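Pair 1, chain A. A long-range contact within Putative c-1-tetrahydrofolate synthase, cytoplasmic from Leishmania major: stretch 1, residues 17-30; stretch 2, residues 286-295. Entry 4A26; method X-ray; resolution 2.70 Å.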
# COMPACT_ATOMS: atom_id res chain seq x y z
N ALA A 17 -18.62 -23.31 -3.08
CA ALA A 17 -17.81 -24.19 -2.25
C ALA A 17 -17.35 -23.49 -0.97
O ALA A 17 -17.35 -24.10 0.10
CB ALA A 17 -16.60 -24.68 -3.03
N ILE A 18 -16.97 -22.22 -1.10
CA ILE A 18 -16.50 -21.44 0.05
C ILE A 18 -17.63 -21.19 1.05
O ILE A 18 -17.41 -21.33 2.26
CB ILE A 18 -15.87 -20.11 -0.40
CG1 ILE A 18 -14.47 -20.36 -0.97
CG2 ILE A 18 -15.77 -19.13 0.77
CD1 ILE A 18 -13.87 -19.18 -1.68
N ARG A 19 -18.82 -20.84 0.57
CA ARG A 19 -19.97 -20.65 1.46
C ARG A 19 -20.25 -21.91 2.28
O ARG A 19 -20.56 -21.82 3.47
CB ARG A 19 -21.22 -20.24 0.67
CG ARG A 19 -21.17 -18.82 0.14
CD ARG A 19 -22.56 -18.31 -0.26
NE ARG A 19 -23.15 -19.10 -1.34
CZ ARG A 19 -22.82 -19.00 -2.63
NH1 ARG A 19 -21.87 -18.15 -3.02
NH2 ARG A 19 -23.43 -19.75 -3.54
N SER A 20 -20.13 -23.07 1.64
CA SER A 20 -20.30 -24.36 2.33
C SER A 20 -19.24 -24.56 3.41
O SER A 20 -19.55 -25.03 4.50
CB SER A 20 -20.24 -25.51 1.32
OG SER A 20 -20.23 -26.76 1.99
N GLU A 21 -18.00 -24.22 3.08
CA GLU A 21 -16.90 -24.33 4.04
C GLU A 21 -17.10 -23.40 5.23
O GLU A 21 -16.87 -23.80 6.38
CB GLU A 21 -15.57 -24.02 3.35
CG GLU A 21 -15.15 -25.09 2.36
CD GLU A 21 -14.16 -24.60 1.33
OE1 GLU A 21 -13.53 -23.54 1.53
OE2 GLU A 21 -14.02 -25.28 0.29
N LEU A 22 -17.51 -22.16 4.96
CA LEU A 22 -17.81 -21.20 6.02
C LEU A 22 -18.94 -21.70 6.91
O LEU A 22 -18.87 -21.60 8.14
CB LEU A 22 -18.19 -19.84 5.44
CG LEU A 22 -17.05 -19.07 4.76
CD1 LEU A 22 -17.62 -17.98 3.86
CD2 LEU A 22 -16.10 -18.48 5.79
N LYS A 23 -19.99 -22.22 6.28
CA LYS A 23 -21.13 -22.79 7.00
C LYS A 23 -20.65 -23.82 8.02
O LYS A 23 -21.02 -23.74 9.20
CB LYS A 23 -22.12 -23.43 6.02
CG LYS A 23 -23.46 -23.82 6.63
CD LYS A 23 -24.23 -24.76 5.70
CE LYS A 23 -25.56 -25.18 6.32
NZ LYS A 23 -26.10 -26.44 5.73
N ASP A 24 -19.82 -24.75 7.57
CA ASP A 24 -19.26 -25.79 8.44
C ASP A 24 -18.39 -25.21 9.55
O ASP A 24 -18.52 -25.60 10.71
CB ASP A 24 -18.45 -26.81 7.63
CG ASP A 24 -19.33 -27.74 6.80
OD1 ASP A 24 -20.56 -27.56 6.79
OD2 ASP A 24 -18.77 -28.66 6.16
N LYS A 25 -17.51 -24.28 9.20
CA LYS A 25 -16.63 -23.63 10.19
C LYS A 25 -17.44 -22.92 11.27
O LYS A 25 -17.19 -23.11 12.46
CB LYS A 25 -15.68 -22.64 9.51
CG LYS A 25 -14.56 -23.30 8.73
CD LYS A 25 -13.72 -22.26 7.99
CE LYS A 25 -12.75 -22.90 7.01
NZ LYS A 25 -12.00 -21.87 6.24
N VAL A 26 -18.41 -22.11 10.85
CA VAL A 26 -19.32 -21.43 11.77
C VAL A 26 -20.06 -22.42 12.68
O VAL A 26 -20.28 -22.14 13.86
CB VAL A 26 -20.33 -20.55 11.01
CG1 VAL A 26 -21.44 -20.07 11.93
CG2 VAL A 26 -19.62 -19.37 10.37
N ALA A 27 -20.44 -23.57 12.13
CA ALA A 27 -21.13 -24.62 12.89
C ALA A 27 -20.19 -25.31 13.89
O ALA A 27 -20.63 -25.74 14.95
CB ALA A 27 -21.74 -25.65 11.95
N ALA A 28 -18.92 -25.41 13.53
CA ALA A 28 -17.91 -26.01 14.40
C ALA A 28 -17.61 -25.11 15.59
O ALA A 28 -17.46 -25.60 16.71
CB ALA A 28 -16.63 -26.30 13.61
N LEU A 29 -17.53 -23.80 15.35
CA LEU A 29 -17.25 -22.83 16.41
C LEU A 29 -18.42 -22.68 17.39
O LEU A 29 -18.22 -22.36 18.56
CB LEU A 29 -16.88 -21.47 15.82
CG LEU A 29 -15.58 -21.40 15.02
CD1 LEU A 29 -15.47 -20.05 14.31
CD2 LEU A 29 -14.37 -21.63 15.91
N ARG A 30 -19.64 -22.90 16.91
CA ARG A 30 -20.82 -22.87 17.77
C ARG A 30 -20.73 -23.87 18.92
O ARG A 30 -20.98 -23.52 20.07
CB ARG A 30 -22.08 -23.17 16.97
CG ARG A 30 -22.68 -21.98 16.25
CD ARG A 30 -23.85 -22.44 15.39
NE ARG A 30 -24.84 -23.17 16.19
CZ ARG A 30 -26.11 -22.80 16.36
NH1 ARG A 30 -26.61 -21.72 15.78
NH2 ARG A 30 -26.89 -23.56 17.12
N LEU A 286 -17.90 -12.56 3.89
CA LEU A 286 -18.25 -13.49 4.97
C LEU A 286 -17.01 -14.10 5.61
O LEU A 286 -16.95 -14.25 6.83
CB LEU A 286 -19.18 -14.60 4.47
CG LEU A 286 -20.60 -14.18 4.10
CD1 LEU A 286 -21.39 -15.38 3.57
CD2 LEU A 286 -21.32 -13.57 5.29
N GLU A 287 -16.01 -14.43 4.79
CA GLU A 287 -14.75 -14.98 5.31
C GLU A 287 -14.02 -13.96 6.17
O GLU A 287 -13.55 -14.29 7.26
CB GLU A 287 -13.85 -15.46 4.17
CG GLU A 287 -12.64 -16.24 4.67
CD GLU A 287 -12.40 -17.52 3.89
OE1 GLU A 287 -12.17 -17.43 2.66
OE2 GLU A 287 -12.42 -18.61 4.51
N ASN A 288 -13.93 -12.73 5.67
CA ASN A 288 -13.43 -11.61 6.45
C ASN A 288 -14.14 -11.54 7.80
O ASN A 288 -13.50 -11.39 8.83
CB ASN A 288 -13.62 -10.30 5.67
CG ASN A 288 -12.46 -9.98 4.73
OD1 ASN A 288 -11.64 -10.85 4.41
ND2 ASN A 288 -12.39 -8.73 4.27
N THR A 289 -15.46 -11.68 7.78
CA THR A 289 -16.27 -11.59 9.01
C THR A 289 -16.08 -12.78 9.93
O THR A 289 -16.24 -12.65 11.15
CB THR A 289 -17.76 -11.46 8.68
OG1 THR A 289 -17.95 -10.47 7.67
CG2 THR A 289 -18.55 -11.07 9.93
N LEU A 290 -15.76 -13.95 9.37
CA LEU A 290 -15.43 -15.12 10.18
C LEU A 290 -14.14 -14.86 10.94
O LEU A 290 -14.10 -15.00 12.16
CB LEU A 290 -15.30 -16.38 9.32
CG LEU A 290 -15.54 -17.75 9.99
CD1 LEU A 290 -14.96 -18.86 9.13
CD2 LEU A 290 -14.98 -17.82 11.38
N GLU A 291 -13.09 -14.47 10.21
CA GLU A 291 -11.79 -14.15 10.81
C GLU A 291 -11.89 -13.15 11.95
O GLU A 291 -11.18 -13.27 12.94
CB GLU A 291 -10.81 -13.63 9.75
CG GLU A 291 -10.07 -14.72 8.98
CD GLU A 291 -9.19 -14.18 7.85
OE1 GLU A 291 -8.68 -13.03 7.96
OE2 GLU A 291 -9.00 -14.91 6.84
N ALA A 292 -12.78 -12.16 11.80
CA ALA A 292 -13.03 -11.18 12.86
C ALA A 292 -13.61 -11.85 14.10
O ALA A 292 -13.16 -11.59 15.21
CB ALA A 292 -13.97 -10.09 12.36
N PHE A 293 -14.62 -12.69 13.89
CA PHE A 293 -15.24 -13.47 14.96
C PHE A 293 -14.25 -14.47 15.55
O PHE A 293 -14.24 -14.71 16.76
CB PHE A 293 -16.49 -14.18 14.43
CG PHE A 293 -17.10 -15.16 15.39
CD1 PHE A 293 -17.66 -14.73 16.58
CD2 PHE A 293 -17.14 -16.51 15.10
CE1 PHE A 293 -18.24 -15.62 17.46
CE2 PHE A 293 -17.72 -17.41 15.97
CZ PHE A 293 -18.27 -16.97 17.16
N LYS A 294 -13.43 -15.05 14.69
CA LYS A 294 -12.38 -15.98 15.11
C LYS A 294 -11.33 -15.22 15.92
O LYS A 294 -10.86 -15.70 16.95
CB LYS A 294 -11.76 -16.67 13.89
CG LYS A 294 -11.29 -18.10 14.11
CD LYS A 294 -11.49 -18.96 12.86
CE LYS A 294 -10.59 -18.56 11.70
NZ LYS A 294 -9.16 -18.92 11.93
N ALA A 295 -10.99 -14.02 15.46
CA ALA A 295 -10.03 -13.15 16.16
C ALA A 295 -10.57 -12.68 17.51
O ALA A 295 -9.85 -12.72 18.51
CB ALA A 295 -9.69 -11.95 15.29

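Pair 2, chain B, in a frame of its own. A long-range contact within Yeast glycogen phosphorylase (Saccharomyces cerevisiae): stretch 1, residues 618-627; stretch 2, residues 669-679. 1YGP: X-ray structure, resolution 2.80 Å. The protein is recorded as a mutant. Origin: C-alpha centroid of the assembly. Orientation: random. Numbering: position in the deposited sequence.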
# COMPACT_ATOMS: atom_id res chain seq x y z
N ASN B 618 -18.93 -5.37 -38.52
CA ASN B 618 -18.26 -6.66 -38.50
C ASN B 618 -19.18 -7.76 -38.01
O ASN B 618 -19.23 -8.83 -38.62
CB ASN B 618 -17.05 -6.54 -37.60
CG ASN B 618 -16.20 -7.79 -37.48
OD1 ASN B 618 -16.42 -8.81 -38.12
ND2 ASN B 618 -15.17 -7.77 -36.65
N VAL B 619 -19.98 -7.49 -36.96
CA VAL B 619 -20.93 -8.47 -36.45
C VAL B 619 -22.03 -8.71 -37.50
O VAL B 619 -22.37 -9.88 -37.78
CB VAL B 619 -21.62 -8.01 -35.12
CG1 VAL B 619 -22.25 -9.23 -34.48
CG2 VAL B 619 -20.66 -7.53 -34.08
N PHE B 620 -22.58 -7.67 -38.15
CA PHE B 620 -23.60 -7.86 -39.18
C PHE B 620 -23.08 -8.72 -40.31
O PHE B 620 -23.80 -9.55 -40.87
CB PHE B 620 -24.07 -6.51 -39.72
CG PHE B 620 -24.78 -5.65 -38.69
CD1 PHE B 620 -25.34 -6.21 -37.54
CD2 PHE B 620 -24.82 -4.27 -38.86
CE1 PHE B 620 -25.93 -5.38 -36.58
CE2 PHE B 620 -25.41 -3.45 -37.90
CZ PHE B 620 -25.96 -4.00 -36.76
N GLY B 621 -21.80 -8.59 -40.61
CA GLY B 621 -21.15 -9.45 -41.56
C GLY B 621 -21.10 -10.88 -41.04
O GLY B 621 -21.32 -11.78 -41.85
N ILE B 622 -20.85 -11.13 -39.73
CA ILE B 622 -20.80 -12.50 -39.19
C ILE B 622 -22.15 -13.14 -39.30
O ILE B 622 -22.24 -14.22 -39.89
CB ILE B 622 -20.39 -12.64 -37.70
CG1 ILE B 622 -18.94 -12.27 -37.54
CG2 ILE B 622 -20.53 -14.08 -37.21
CD1 ILE B 622 -18.39 -12.53 -36.15
N ILE B 623 -23.17 -12.49 -38.74
CA ILE B 623 -24.53 -13.01 -38.83
C ILE B 623 -24.88 -13.26 -40.28
O ILE B 623 -25.33 -14.38 -40.54
CB ILE B 623 -25.55 -12.04 -38.22
CG1 ILE B 623 -25.27 -11.79 -36.75
CG2 ILE B 623 -26.93 -12.66 -38.35
CD1 ILE B 623 -26.16 -10.69 -36.14
N TYR B 624 -24.63 -12.35 -41.23
CA TYR B 624 -24.92 -12.58 -42.65
C TYR B 624 -24.33 -13.91 -43.10
O TYR B 624 -25.07 -14.75 -43.61
CB TYR B 624 -24.35 -11.46 -43.55
CG TYR B 624 -24.45 -11.83 -45.04
CD1 TYR B 624 -25.66 -11.72 -45.72
CD2 TYR B 624 -23.32 -12.38 -45.69
CE1 TYR B 624 -25.76 -12.18 -47.04
CE2 TYR B 624 -23.41 -12.84 -46.99
CZ TYR B 624 -24.63 -12.73 -47.66
OH TYR B 624 -24.71 -13.18 -48.97
N ARG B 625 -23.02 -14.12 -42.96
CA ARG B 625 -22.40 -15.35 -43.37
C ARG B 625 -23.13 -16.51 -42.71
O ARG B 625 -23.60 -17.37 -43.44
CB ARG B 625 -20.93 -15.34 -42.97
CG ARG B 625 -20.20 -16.64 -43.29
CD ARG B 625 -18.83 -16.67 -42.65
NE ARG B 625 -17.76 -16.44 -43.60
CZ ARG B 625 -16.83 -17.38 -43.79
NH1 ARG B 625 -16.88 -18.55 -43.12
NH2 ARG B 625 -15.81 -17.14 -44.60
N TYR B 626 -23.34 -16.52 -41.39
CA TYR B 626 -24.03 -17.60 -40.69
C TYR B 626 -25.41 -17.92 -41.29
O TYR B 626 -25.76 -19.08 -41.55
CB TYR B 626 -24.20 -17.23 -39.22
CG TYR B 626 -24.92 -18.29 -38.41
CD1 TYR B 626 -24.34 -19.54 -38.22
CD2 TYR B 626 -26.15 -17.98 -37.81
CE1 TYR B 626 -24.98 -20.50 -37.43
CE2 TYR B 626 -26.80 -18.93 -37.02
CZ TYR B 626 -26.20 -20.18 -36.83
OH TYR B 626 -26.82 -21.12 -36.01
N LEU B 627 -26.20 -16.88 -41.54
CA LEU B 627 -27.51 -17.03 -42.15
C LEU B 627 -27.41 -17.65 -43.54
O LEU B 627 -28.20 -18.52 -43.91
CB LEU B 627 -28.17 -15.67 -42.19
CG LEU B 627 -29.42 -15.46 -41.35
CD1 LEU B 627 -29.42 -16.30 -40.07
CD2 LEU B 627 -29.49 -13.98 -41.08
N LYS B 669 -23.00 -7.17 -25.94
CA LYS B 669 -23.94 -8.25 -25.66
C LYS B 669 -24.24 -8.99 -26.96
O LYS B 669 -24.19 -10.22 -27.00
CB LYS B 669 -25.25 -7.72 -25.06
CG LYS B 669 -26.33 -8.76 -24.74
CD LYS B 669 -25.72 -9.79 -23.81
CE LYS B 669 -26.52 -11.07 -23.59
NZ LYS B 669 -27.70 -10.81 -22.80
N LEU B 670 -24.45 -8.23 -28.03
CA LEU B 670 -24.76 -8.79 -29.32
C LEU B 670 -23.67 -9.73 -29.81
O LEU B 670 -24.04 -10.81 -30.28
CB LEU B 670 -24.97 -7.65 -30.32
CG LEU B 670 -25.82 -7.81 -31.60
CD1 LEU B 670 -24.90 -7.50 -32.77
CD2 LEU B 670 -26.48 -9.19 -31.69
N ILE B 671 -22.38 -9.40 -29.65
CA ILE B 671 -21.28 -10.28 -30.07
C ILE B 671 -21.38 -11.57 -29.28
O ILE B 671 -21.30 -12.66 -29.84
CB ILE B 671 -19.91 -9.63 -29.81
CG1 ILE B 671 -19.75 -8.34 -30.61
CG2 ILE B 671 -18.83 -10.59 -30.26
CD1 ILE B 671 -18.59 -7.40 -30.18
N ASN B 672 -21.64 -11.45 -27.98
CA ASN B 672 -21.75 -12.60 -27.09
C ASN B 672 -22.92 -13.51 -27.40
O ASN B 672 -22.83 -14.74 -27.32
CB ASN B 672 -21.85 -12.11 -25.64
CG ASN B 672 -20.49 -11.62 -25.14
OD1 ASN B 672 -19.49 -12.32 -25.26
ND2 ASN B 672 -20.40 -10.42 -24.58
N CYS B 673 -24.02 -12.92 -27.83
CA CYS B 673 -25.16 -13.67 -28.28
C CYS B 673 -24.86 -14.44 -29.58
O CYS B 673 -25.13 -15.66 -29.70
CB CYS B 673 -26.31 -12.72 -28.48
SG CYS B 673 -26.84 -11.94 -26.93
N VAL B 674 -24.27 -13.77 -30.58
CA VAL B 674 -23.91 -14.42 -31.83
C VAL B 674 -23.02 -15.61 -31.49
O VAL B 674 -23.30 -16.72 -31.92
CB VAL B 674 -23.15 -13.43 -32.73
CG1 VAL B 674 -22.60 -14.12 -33.98
CG2 VAL B 674 -24.11 -12.33 -33.13
N ALA B 675 -22.01 -15.40 -30.64
CA ALA B 675 -21.10 -16.47 -30.24
C ALA B 675 -21.83 -17.62 -29.60
O ALA B 675 -21.50 -18.77 -29.89
CB ALA B 675 -20.07 -15.96 -29.25
N ASP B 676 -22.84 -17.38 -28.77
CA ASP B 676 -23.56 -18.48 -28.19
C ASP B 676 -24.38 -19.30 -29.15
O ASP B 676 -24.44 -20.50 -28.94
CB ASP B 676 -24.49 -18.01 -27.08
CG ASP B 676 -23.77 -17.92 -25.73
OD1 ASP B 676 -22.75 -18.59 -25.54
OD2 ASP B 676 -24.26 -17.19 -24.87
N ILE B 677 -24.97 -18.75 -30.21
CA ILE B 677 -25.74 -19.54 -31.17
C ILE B 677 -24.82 -20.28 -32.16
O ILE B 677 -24.88 -21.50 -32.29
CB ILE B 677 -26.72 -18.55 -31.85
CG1 ILE B 677 -27.80 -18.26 -30.81
CG2 ILE B 677 -27.32 -19.08 -33.14
CD1 ILE B 677 -28.74 -17.07 -31.13
N VAL B 678 -23.89 -19.55 -32.78
CA VAL B 678 -22.97 -20.07 -33.79
C VAL B 678 -22.00 -21.07 -33.20
O VAL B 678 -21.83 -22.15 -33.74
CB VAL B 678 -22.22 -18.88 -34.40
CG1 VAL B 678 -21.17 -19.36 -35.38
CG2 VAL B 678 -23.22 -17.97 -35.11
N ASN B 679 -21.39 -20.82 -32.04
CA ASN B 679 -20.43 -21.76 -31.50
C ASN B 679 -21.03 -23.08 -31.10
O ASN B 679 -20.38 -24.13 -31.07
CB ASN B 679 -19.74 -21.21 -30.26
CG ASN B 679 -18.74 -20.08 -30.49
OD1 ASN B 679 -18.18 -19.88 -31.57
ND2 ASN B 679 -18.49 -19.29 -29.47

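In both pairs two helices run side by side in nearly the same direction, with 19° between their N-to-C directions and a closest axial approach of 10.8 Å in pair 1 and 10.7 Å in pair 2; fourteen central residues superpose with an RMSD of 0.4 Å over N, CA and C. No hydrogen bond crosses either interface; the contacts listed here are mainly side chain against side chain between the axes. The buried surface is similar, 465 Å² in pair 1 and 409 Å² in pair 2.

Leu22(A) matches Val619(B), and each points toward the partner helix. In pair 1, Leu22(A) CD1 lies 3.8 Å from Leu286(A) CB, and Leu22(A) CD2 lies 3.5 Å from Leu290(A) CD1 and 3.8 Å from Glu287(A) CA. The shorter Val619(B) meets the three equivalent residues with its two methyls: Val619(B) CG1 is 3.6 Å from Leu670(B) CD1 and 3.9 Å from Val674(B) CG2, while Val619(B) CG2 is 3.7 Å from Ile671(B) CG1.

Leu290(A) and Val674(B) fill the matching central position on the second helix. Leu290(A) reaches along the first helix, with its CD2 3.7 Å from Leu29(A) CD1. The shorter Val674(B) is met by two isoleucines: Val674(B) CG1 is 3.8 Å from Ile622(B) CG2, and Val674(B) CG2 is 3.8 Å from Ile623(B) CG1. Val26(A), matched to Ile623(B), stays looser, its CG2 4.4 Å from Leu290(A) CG.

A charged pair gives way to hydrocarbon at Lys25(A) and Glu287(A), which match Ile622(B) and Ile671(B). Lys25(A) NZ and Glu287(A) OE2 form a long salt bridge of 3.7 Å, while the lysine's aliphatic stem also packs, with Lys25(A) CD 3.8 Å from Leu290(A) CD1. In pair 2 both positions are hydrocarbon, and each isoleucine packs against a valine of the opposing helix.

Toward the C-terminal ends of the stretches, the aromatic ring changes helix. In pair 1 it belongs to the second helix, where Phe293(A) CE2 lies 3.8 Å from Leu29(A) CD1. In pair 2 the position of Leu29(A) holds Tyr626(B), and that of Phe293(A) holds Ile677(B), so the aliphatic and aromatic partners are exchanged. Ile677(B) CG2 comes within 3.6 Å of Tyr626(B) OH. Val678(B), at the position of Lys294(A), places its CG2 over one face of the tyrosine ring, 3.7 Å from the centroid of Tyr626(B) and 11° off the normal, a CH-pi contact. Lys294(A) only approaches, its CD 4.4 Å from Leu29(A) CD1.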